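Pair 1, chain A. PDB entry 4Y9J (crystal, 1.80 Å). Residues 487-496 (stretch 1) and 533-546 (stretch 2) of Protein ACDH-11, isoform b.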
# COMPACT_ATOMS: atom_id res chain seq x y z
N LYS A 487 -7.90 -0.65 58.50
CA LYS A 487 -7.18 -0.84 57.22
C LYS A 487 -6.29 0.34 56.91
O LYS A 487 -5.19 0.16 56.44
CB LYS A 487 -8.14 -1.09 56.08
CG LYS A 487 -8.70 -2.50 56.11
CD LYS A 487 -9.78 -2.71 55.08
CE LYS A 487 -10.24 -4.17 55.10
NZ LYS A 487 -10.84 -4.59 53.81
N LEU A 488 -6.75 1.54 57.26
CA LEU A 488 -5.95 2.72 57.03
C LEU A 488 -4.83 2.82 58.06
O LEU A 488 -3.73 3.25 57.73
CB LEU A 488 -6.85 3.93 57.03
CG LEU A 488 -7.91 3.88 55.93
CD1 LEU A 488 -8.85 5.06 56.08
CD2 LEU A 488 -7.27 3.90 54.53
N LYS A 489 -5.08 2.41 59.29
CA LYS A 489 -3.98 2.36 60.27
C LYS A 489 -2.88 1.44 59.76
O LYS A 489 -1.69 1.81 59.77
CB LYS A 489 -4.42 1.89 61.68
CG LYS A 489 -3.23 1.74 62.65
CD LYS A 489 -3.49 0.97 63.97
CE LYS A 489 -4.75 1.42 64.66
NZ LYS A 489 -4.86 0.76 65.99
N LYS A 490 -3.28 0.26 59.28
CA LYS A 490 -2.29 -0.69 58.79
C LYS A 490 -1.53 -0.09 57.61
O LYS A 490 -0.31 -0.25 57.48
CB LYS A 490 -2.96 -1.98 58.35
CG LYS A 490 -3.24 -2.95 59.48
CD LYS A 490 -3.52 -4.35 58.93
CE LYS A 490 -5.01 -4.65 58.85
NZ LYS A 490 -5.53 -5.04 60.20
N SER A 491 -2.26 0.58 56.73
CA SER A 491 -1.67 1.20 55.57
C SER A 491 -0.63 2.24 55.95
O SER A 491 0.48 2.24 55.40
CB SER A 491 -2.75 1.82 54.68
OG SER A 491 -3.70 0.84 54.25
N LYS A 492 -1.01 3.14 56.89
CA LYS A 492 -0.06 4.08 57.47
C LYS A 492 1.19 3.42 58.03
O LYS A 492 2.30 3.92 57.77
CB LYS A 492 -0.75 4.96 58.54
CG LYS A 492 0.24 5.82 59.34
CD LYS A 492 -0.36 6.58 60.51
CE LYS A 492 0.55 7.74 60.88
NZ LYS A 492 0.69 7.91 62.35
N GLU A 493 1.03 2.32 58.79
CA GLU A 493 2.22 1.71 59.39
C GLU A 493 3.10 1.08 58.31
O GLU A 493 4.32 1.04 58.44
CB GLU A 493 1.86 0.66 60.45
CG GLU A 493 1.17 1.30 61.65
CD GLU A 493 0.47 0.32 62.56
OE1 GLU A 493 0.41 -0.88 62.27
OE2 GLU A 493 -0.04 0.76 63.60
N ALA A 494 2.49 0.60 57.24
CA ALA A 494 3.26 0.06 56.09
C ALA A 494 4.13 1.15 55.39
O ALA A 494 5.34 0.97 55.14
CB ALA A 494 2.32 -0.59 55.12
N VAL A 495 3.53 2.30 55.16
CA VAL A 495 4.24 3.41 54.54
C VAL A 495 5.38 3.92 55.46
O VAL A 495 6.53 4.10 55.02
CB VAL A 495 3.24 4.53 54.22
CG1 VAL A 495 3.99 5.75 53.74
CG2 VAL A 495 2.24 4.11 53.17
N GLU A 496 5.10 4.11 56.74
CA GLU A 496 6.15 4.54 57.71
C GLU A 496 7.37 3.63 57.78
O GLU A 496 8.55 4.07 57.88
CB GLU A 496 5.59 4.75 59.10
CG GLU A 496 4.86 6.07 59.18
CD GLU A 496 4.09 6.24 60.45
OE1 GLU A 496 3.93 5.25 61.22
OE2 GLU A 496 3.67 7.39 60.68
N ARG A 533 6.11 4.34 45.19
CA ARG A 533 5.08 3.59 45.92
C ARG A 533 4.77 4.20 47.28
O ARG A 533 3.63 4.14 47.73
CB ARG A 533 5.50 2.15 46.07
CG ARG A 533 5.57 1.45 44.73
CD ARG A 533 6.02 0.00 44.76
NE ARG A 533 7.40 -0.17 45.27
CZ ARG A 533 8.40 -0.88 44.73
NH1 ARG A 533 8.22 -1.58 43.56
NH2 ARG A 533 9.60 -0.91 45.42
N ILE A 534 5.79 4.67 47.99
CA ILE A 534 5.61 5.34 49.27
C ILE A 534 4.73 6.58 49.08
O ILE A 534 3.78 6.82 49.84
CB ILE A 534 6.98 5.71 49.92
CG1 ILE A 534 7.65 4.40 50.41
CG2 ILE A 534 6.80 6.70 51.11
CD1 ILE A 534 9.07 4.56 50.90
N TYR A 535 5.11 7.38 48.10
CA TYR A 535 4.43 8.65 47.86
C TYR A 535 2.99 8.36 47.44
O TYR A 535 2.04 8.98 47.98
CB TYR A 535 5.20 9.43 46.77
CG TYR A 535 5.11 10.94 46.85
CD1 TYR A 535 4.01 11.58 47.40
CD2 TYR A 535 6.13 11.73 46.28
CE1 TYR A 535 3.96 13.00 47.47
CE2 TYR A 535 6.09 13.12 46.32
CZ TYR A 535 5.00 13.75 46.85
OH TYR A 535 4.98 15.11 46.82
N SER A 536 2.81 7.38 46.56
CA SER A 536 1.48 7.05 46.01
C SER A 536 0.58 6.49 47.14
O SER A 536 -0.62 6.84 47.27
CB SER A 536 1.56 6.07 44.83
OG SER A 536 2.20 6.66 43.71
N GLY A 537 1.16 5.64 47.98
CA GLY A 537 0.39 5.08 49.07
C GLY A 537 -0.13 6.12 50.04
O GLY A 537 -1.29 6.07 50.53
N ALA A 538 0.77 7.01 50.41
CA ALA A 538 0.41 8.09 51.36
C ALA A 538 -0.71 8.99 50.79
O ALA A 538 -1.61 9.44 51.53
CB ALA A 538 1.63 8.94 51.62
N LEU A 539 -0.64 9.23 49.49
CA LEU A 539 -1.66 10.00 48.76
C LEU A 539 -2.98 9.26 48.77
O LEU A 539 -4.00 9.85 49.07
CB LEU A 539 -1.22 10.30 47.35
CG LEU A 539 -0.20 11.42 47.22
CD1 LEU A 539 0.49 11.28 45.92
CD2 LEU A 539 -0.85 12.79 47.36
N LEU A 540 -2.95 7.95 48.54
CA LEU A 540 -4.16 7.15 48.58
C LEU A 540 -4.81 7.16 49.96
O LEU A 540 -6.02 7.15 50.08
CB LEU A 540 -3.84 5.69 48.15
CG LEU A 540 -3.69 5.47 46.65
CD1 LEU A 540 -3.16 4.09 46.37
CD2 LEU A 540 -5.02 5.66 45.93
N ILE A 541 -3.98 7.21 50.99
CA ILE A 541 -4.45 7.15 52.36
C ILE A 541 -5.14 8.47 52.68
O ILE A 541 -6.20 8.46 53.30
CB ILE A 541 -3.32 6.89 53.37
CG1 ILE A 541 -2.92 5.43 53.34
CG2 ILE A 541 -3.77 7.17 54.81
CD1 ILE A 541 -1.52 5.18 53.88
N ASP A 542 -4.49 9.56 52.30
CA ASP A 542 -5.00 10.90 52.51
C ASP A 542 -6.32 11.05 51.77
O ASP A 542 -7.31 11.51 52.31
CB ASP A 542 -3.97 11.89 52.01
CG ASP A 542 -4.26 13.33 52.42
OD1 ASP A 542 -4.46 13.61 53.61
OD2 ASP A 542 -4.28 14.16 51.51
N HIS A 543 -6.36 10.58 50.54
CA HIS A 543 -7.60 10.56 49.79
C HIS A 543 -8.74 9.77 50.43
O HIS A 543 -9.86 10.27 50.51
CB HIS A 543 -7.31 10.01 48.42
CG HIS A 543 -8.47 10.01 47.49
ND1 HIS A 543 -9.26 8.90 47.27
CD2 HIS A 543 -8.93 10.97 46.65
CE1 HIS A 543 -10.17 9.18 46.36
NE2 HIS A 543 -10.01 10.44 45.99
N ALA A 544 -8.45 8.55 50.90
CA ALA A 544 -9.48 7.69 51.51
C ALA A 544 -9.93 8.20 52.87
O ALA A 544 -11.06 7.85 53.34
CB ALA A 544 -8.96 6.26 51.66
N SER A 545 -9.04 8.95 53.53
CA SER A 545 -9.30 9.47 54.88
C SER A 545 -10.27 10.65 54.84
O SER A 545 -10.87 10.99 55.85
CB SER A 545 -7.99 9.89 55.58
OG SER A 545 -7.14 8.78 55.87
N ASP A 546 -10.42 11.28 53.68
CA ASP A 546 -11.28 12.45 53.54
C ASP A 546 -12.74 12.04 53.43
O ASP A 546 -13.26 11.85 52.33
CB ASP A 546 -10.86 13.29 52.34
CG ASP A 546 -11.73 14.53 52.14
OD1 ASP A 546 -12.82 14.65 52.78
OD2 ASP A 546 -11.32 15.39 51.35

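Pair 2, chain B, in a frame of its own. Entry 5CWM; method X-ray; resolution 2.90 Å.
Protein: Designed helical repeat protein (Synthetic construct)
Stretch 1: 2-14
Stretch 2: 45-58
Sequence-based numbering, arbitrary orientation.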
# COMPACT_ATOMS: atom_id res chain seq x y z
N ASP B 2 0.51 1.14 25.49
CA ASP B 2 -0.71 1.53 24.78
C ASP B 2 -0.42 1.80 23.31
O ASP B 2 0.36 2.70 22.99
CB ASP B 2 -1.33 2.77 25.43
CG ASP B 2 -2.66 3.15 24.82
OD1 ASP B 2 -3.47 2.24 24.53
OD2 ASP B 2 -2.91 4.36 24.62
N PRO B 3 -1.05 1.03 22.41
CA PRO B 3 -0.84 1.13 20.96
C PRO B 3 -1.21 2.49 20.39
O PRO B 3 -0.63 2.91 19.38
CB PRO B 3 -1.76 0.03 20.40
CG PRO B 3 -2.77 -0.20 21.47
CD PRO B 3 -2.04 -0.01 22.75
N GLU B 4 -2.17 3.17 21.01
CA GLU B 4 -2.60 4.49 20.55
C GLU B 4 -1.48 5.51 20.68
O GLU B 4 -1.16 6.24 19.74
CB GLU B 4 -3.83 4.94 21.33
CG GLU B 4 -4.34 6.32 20.95
CD GLU B 4 -5.48 6.79 21.84
OE1 GLU B 4 -5.78 6.10 22.84
OE2 GLU B 4 -6.09 7.84 21.53
N ASP B 5 -0.88 5.56 21.87
CA ASP B 5 0.22 6.47 22.15
C ASP B 5 1.40 6.19 21.24
O ASP B 5 2.10 7.11 20.81
CB ASP B 5 0.65 6.36 23.62
CG ASP B 5 -0.51 6.51 24.58
OD1 ASP B 5 -1.49 7.20 24.22
OD2 ASP B 5 -0.44 5.96 25.69
N GLU B 6 1.62 4.92 20.94
CA GLU B 6 2.69 4.51 20.03
C GLU B 6 2.40 4.98 18.61
O GLU B 6 3.30 5.43 17.90
CB GLU B 6 2.87 2.99 20.06
CG GLU B 6 3.16 2.43 21.44
CD GLU B 6 3.32 0.92 21.43
OE1 GLU B 6 3.79 0.38 20.41
OE2 GLU B 6 2.96 0.28 22.44
N LEU B 7 1.14 4.87 18.20
CA LEU B 7 0.73 5.33 16.88
C LEU B 7 0.93 6.84 16.75
O LEU B 7 1.46 7.31 15.74
CB LEU B 7 -0.73 4.97 16.61
CG LEU B 7 -1.00 3.52 16.19
CD1 LEU B 7 -2.48 3.29 15.97
CD2 LEU B 7 -0.21 3.18 14.94
N LYS B 8 0.51 7.58 17.77
CA LYS B 8 0.70 9.03 17.76
C LYS B 8 2.19 9.38 17.79
O LYS B 8 2.61 10.41 17.25
CB LYS B 8 -0.03 9.68 18.94
CG LYS B 8 -1.54 9.62 18.83
CD LYS B 8 -2.22 10.42 19.93
CE LYS B 8 -1.91 9.86 21.30
NZ LYS B 8 -2.59 10.63 22.38
N ARG B 9 2.98 8.52 18.43
CA ARG B 9 4.43 8.67 18.44
C ARG B 9 5.00 8.56 17.03
O ARG B 9 5.77 9.42 16.58
CB ARG B 9 5.07 7.62 19.35
CG ARG B 9 5.49 8.14 20.72
CD ARG B 9 6.88 8.74 20.67
NE ARG B 9 7.88 7.76 20.25
CZ ARG B 9 9.17 8.01 20.11
NH1 ARG B 9 9.64 9.22 20.37
NH2 ARG B 9 10.00 7.05 19.72
N VAL B 10 4.61 7.50 16.33
CA VAL B 10 5.04 7.28 14.95
C VAL B 10 4.61 8.45 14.06
O VAL B 10 5.40 8.94 13.25
CB VAL B 10 4.47 5.97 14.39
CG1 VAL B 10 4.88 5.79 12.93
CG2 VAL B 10 4.95 4.79 15.22
N GLU B 11 3.37 8.88 14.22
CA GLU B 11 2.84 10.01 13.46
C GLU B 11 3.66 11.27 13.70
O GLU B 11 3.98 12.01 12.76
CB GLU B 11 1.37 10.27 13.82
CG GLU B 11 0.42 9.17 13.39
CD GLU B 11 -0.97 9.35 13.97
OE1 GLU B 11 -1.20 10.36 14.67
OE2 GLU B 11 -1.84 8.49 13.71
N LYS B 12 4.00 11.51 14.96
CA LYS B 12 4.80 12.68 15.32
C LYS B 12 6.20 12.59 14.71
O LYS B 12 6.76 13.60 14.29
CB LYS B 12 4.90 12.83 16.84
CG LYS B 12 5.65 14.08 17.28
CD LYS B 12 5.87 14.10 18.78
CE LYS B 12 6.68 15.32 19.19
NZ LYS B 12 7.98 15.38 18.46
N LEU B 13 6.74 11.38 14.66
CA LEU B 13 8.04 11.17 14.04
C LEU B 13 7.98 11.46 12.54
O LEU B 13 8.90 12.04 11.97
CB LEU B 13 8.53 9.74 14.27
CG LEU B 13 8.98 9.39 15.69
CD1 LEU B 13 9.56 7.98 15.74
CD2 LEU B 13 9.99 10.40 16.21
N VAL B 14 6.88 11.05 11.91
CA VAL B 14 6.67 11.30 10.49
C VAL B 14 6.57 12.79 10.21
O VAL B 14 7.23 13.31 9.31
CB VAL B 14 5.40 10.60 9.98
CG1 VAL B 14 5.07 11.06 8.57
CG2 VAL B 14 5.56 9.09 10.03
N ARG B 45 10.22 1.80 11.55
CA ARG B 45 10.59 0.73 12.48
C ARG B 45 9.56 0.59 13.60
O ARG B 45 8.99 -0.48 13.80
CB ARG B 45 11.97 0.99 13.08
CG ARG B 45 13.05 0.01 12.62
CD ARG B 45 14.04 0.67 11.67
NE ARG B 45 14.79 1.74 12.33
CZ ARG B 45 15.81 2.39 11.77
NH1 ARG B 45 16.20 2.09 10.54
NH2 ARG B 45 16.43 3.35 12.44
N GLU B 46 9.33 1.69 14.31
CA GLU B 46 8.35 1.71 15.39
C GLU B 46 6.97 1.30 14.90
O GLU B 46 6.26 0.56 15.59
CB GLU B 46 8.29 3.10 16.03
CG GLU B 46 9.60 3.56 16.66
CD GLU B 46 9.47 4.88 17.38
OE1 GLU B 46 8.33 5.39 17.49
OE2 GLU B 46 10.50 5.41 17.84
N ALA B 47 6.61 1.76 13.71
CA ALA B 47 5.33 1.40 13.10
C ALA B 47 5.21 -0.11 12.91
O ALA B 47 4.19 -0.71 13.25
CB ALA B 47 5.15 2.12 11.78
N LYS B 48 6.27 -0.72 12.37
CA LYS B 48 6.27 -2.16 12.16
C LYS B 48 6.20 -2.90 13.49
O LYS B 48 5.58 -3.96 13.58
CB LYS B 48 7.50 -2.60 11.37
CG LYS B 48 7.50 -4.09 11.05
CD LYS B 48 8.75 -4.52 10.29
CE LYS B 48 8.72 -6.02 10.02
NZ LYS B 48 9.91 -6.48 9.26
N LYS B 49 6.85 -2.35 14.52
CA LYS B 49 6.75 -2.93 15.85
C LYS B 49 5.31 -2.92 16.35
O LYS B 49 4.80 -3.93 16.86
CB LYS B 49 7.65 -2.18 16.83
CG LYS B 49 9.14 -2.29 16.52
CD LYS B 49 9.97 -1.44 17.47
CE LYS B 49 11.44 -1.49 17.10
NZ LYS B 49 12.26 -0.60 17.98
N VAL B 50 4.65 -1.78 16.18
CA VAL B 50 3.24 -1.63 16.56
C VAL B 50 2.36 -2.63 15.81
O VAL B 50 1.45 -3.22 16.39
CB VAL B 50 2.74 -0.19 16.28
CG1 VAL B 50 1.25 -0.09 16.55
CG2 VAL B 50 3.50 0.81 17.13
N LEU B 51 2.65 -2.82 14.53
CA LEU B 51 1.96 -3.84 13.74
C LEU B 51 2.16 -5.23 14.33
O LEU B 51 1.21 -6.00 14.48
CB LEU B 51 2.44 -3.81 12.29
CG LEU B 51 2.11 -5.05 11.45
CD1 LEU B 51 0.62 -5.16 11.21
CD2 LEU B 51 2.86 -5.01 10.13
N GLU B 52 3.41 -5.54 14.68
CA GLU B 52 3.77 -6.84 15.20
C GLU B 52 3.08 -7.14 16.53
O GLU B 52 2.68 -8.27 16.78
CB GLU B 52 5.28 -6.96 15.36
CG GLU B 52 6.03 -7.09 14.04
CD GLU B 52 7.53 -7.04 14.21
OE1 GLU B 52 8.00 -6.74 15.33
OE2 GLU B 52 8.25 -7.29 13.22
N GLN B 53 2.94 -6.12 17.38
CA GLN B 53 2.23 -6.33 18.64
C GLN B 53 0.73 -6.36 18.40
O GLN B 53 -0.03 -6.96 19.17
CB GLN B 53 2.60 -5.24 19.66
CG GLN B 53 1.96 -3.89 19.42
CD GLN B 53 2.19 -2.92 20.55
OE1 GLN B 53 2.84 -3.25 21.55
NE2 GLN B 53 1.66 -1.71 20.42
N ALA B 54 0.29 -5.72 17.32
CA ALA B 54 -1.12 -5.71 16.95
C ALA B 54 -1.55 -7.07 16.42
O ALA B 54 -2.72 -7.44 16.51
CB ALA B 54 -1.40 -4.62 15.92
N GLU B 55 -0.59 -7.81 15.87
CA GLU B 55 -0.86 -9.17 15.40
C GLU B 55 -1.14 -10.09 16.58
O GLU B 55 -2.06 -10.91 16.53
CB GLU B 55 0.32 -9.70 14.59
CG GLU B 55 0.52 -9.02 13.25
CD GLU B 55 1.66 -9.63 12.46
OE1 GLU B 55 2.47 -10.36 13.05
OE2 GLU B 55 1.73 -9.37 11.24
N LYS B 56 -0.36 -9.94 17.64
CA LYS B 56 -0.54 -10.75 18.85
C LYS B 56 -1.80 -10.33 19.59
O LYS B 56 -2.59 -11.18 20.01
CB LYS B 56 0.67 -10.63 19.77
CG LYS B 56 1.95 -11.23 19.20
CD LYS B 56 3.02 -11.34 20.28
CE LYS B 56 2.54 -12.21 21.43
NZ LYS B 56 3.56 -12.33 22.51
N GLU B 57 -1.99 -9.02 19.76
CA GLU B 57 -3.17 -8.51 20.44
C GLU B 57 -4.43 -8.78 19.62
O GLU B 57 -5.52 -8.93 20.18
CB GLU B 57 -3.02 -7.01 20.72
CG GLU B 57 -1.97 -6.68 21.76
CD GLU B 57 -1.86 -5.19 22.03
OE1 GLU B 57 -2.48 -4.40 21.28
OE2 GLU B 57 -1.16 -4.81 22.99
N GLY B 58 -4.28 -8.83 18.31
CA GLY B 58 -5.39 -9.16 17.42
C GLY B 58 -6.26 -7.98 17.05
O GLY B 58 -7.44 -8.15 16.73

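No hydrogen bond or salt bridge joins the two stretches of pair 1, whereas those of pair 2 are tied by one of each. In pair 2 the guanidinium of R9(B) meets E46(B) edge-on, near its plane, in a salt bridge with NH2 of R9(B) 2.5 Å from OE2 of E46(B), and NE2 of Q53(B) donates a hydrogen bond to OE2 of E6(B) at 3.1 Å. The positions matching these four residues in pair 1 are A494(A), G537(A), A544(A) and S491(A), all small; A494(A) makes no contact, and most of the pair 1 contact is between carbon atoms.

The backbones are nevertheless nearly identical. Both pairs set two helices side by side with their directions close to antiparallel, at 156° in pair 1 and 159° in pair 2, and with closest axial approaches of 9.8 and 9.4 Å. Fourteen central residues superpose with an RMSD of 0.3 Å. The buried surface is somewhat larger in pair 2, 455 against 357 Å².

Three matched positions keep nearly the same side-chain placement and form a common apolar element: V495(A) with V10(B), A538(A) with A47(B), and I541(A) with V50(B). Both valines of the first helix adopt the t rotamer and rest against the alanine, with CG1 of V495(A) 4.5 Å from CB of A538(A) and CG1 of V10(B) 3.9 Å from CB of A47(B). At the third position CD1 of I541(A) lies 3.7 Å from both CB of S491(A) and N of K492(A). V50(B) also meets the two matching positions, with CG2 of V50(B) 3.3 Å from OE1 of E6(B) and CG1 of V50(B) 3.9 Å from CD2 of L7(B), a leucine whose CA-to-CB bond points away but whose end comes nearer. The difference is that CD1 of the longer I541(A) also reaches CG2 of V495(A), at 4.0 Å. At the position matching L7(B), the CA-to-CB bond of K492(A) points sideways and the end of its side chain leads away from the partner helix; NZ of K492(A) forms a salt bridge with OE2 of E496(A), 3.5 Å away, within its own helix.

The glycine-to-glutamate match shows how differently the same backbone can be furnished. At G537(A) the valine sits over the main chain, with CG2 of V495(A) 4.4 Å from C of G537(A); an ideal CB on G537(A) would lie only 3.5 Å from CG2 of V495(A). E46(B) does carry a side chain there, and CB of E46(B) is 3.8 Å from CG2 of V10(B), while its carboxylate extends onward to R9(B).

S491(A) and E6(B) both point toward the opposing helix, yet S491(A) turns its hydroxyl back on its own helix, where OG of S491(A) donates a hydrogen bond to O of K487(A) at 2.7 Å. E6(B) sends its carboxylate across to Q53(B). About one turn earlier on the same face, L488(A) fills the space beside the small A544(A), with CD2 of L488(A) 4.1 Å from CB of A544(A). In pair 2 the compact P3(B) faces the longer Q53(B), and CB of P3(B) lies 3.8 Å from NE2 of Q53(B). A large residue thus opposes a small one in both pairs, but on exchanged helices.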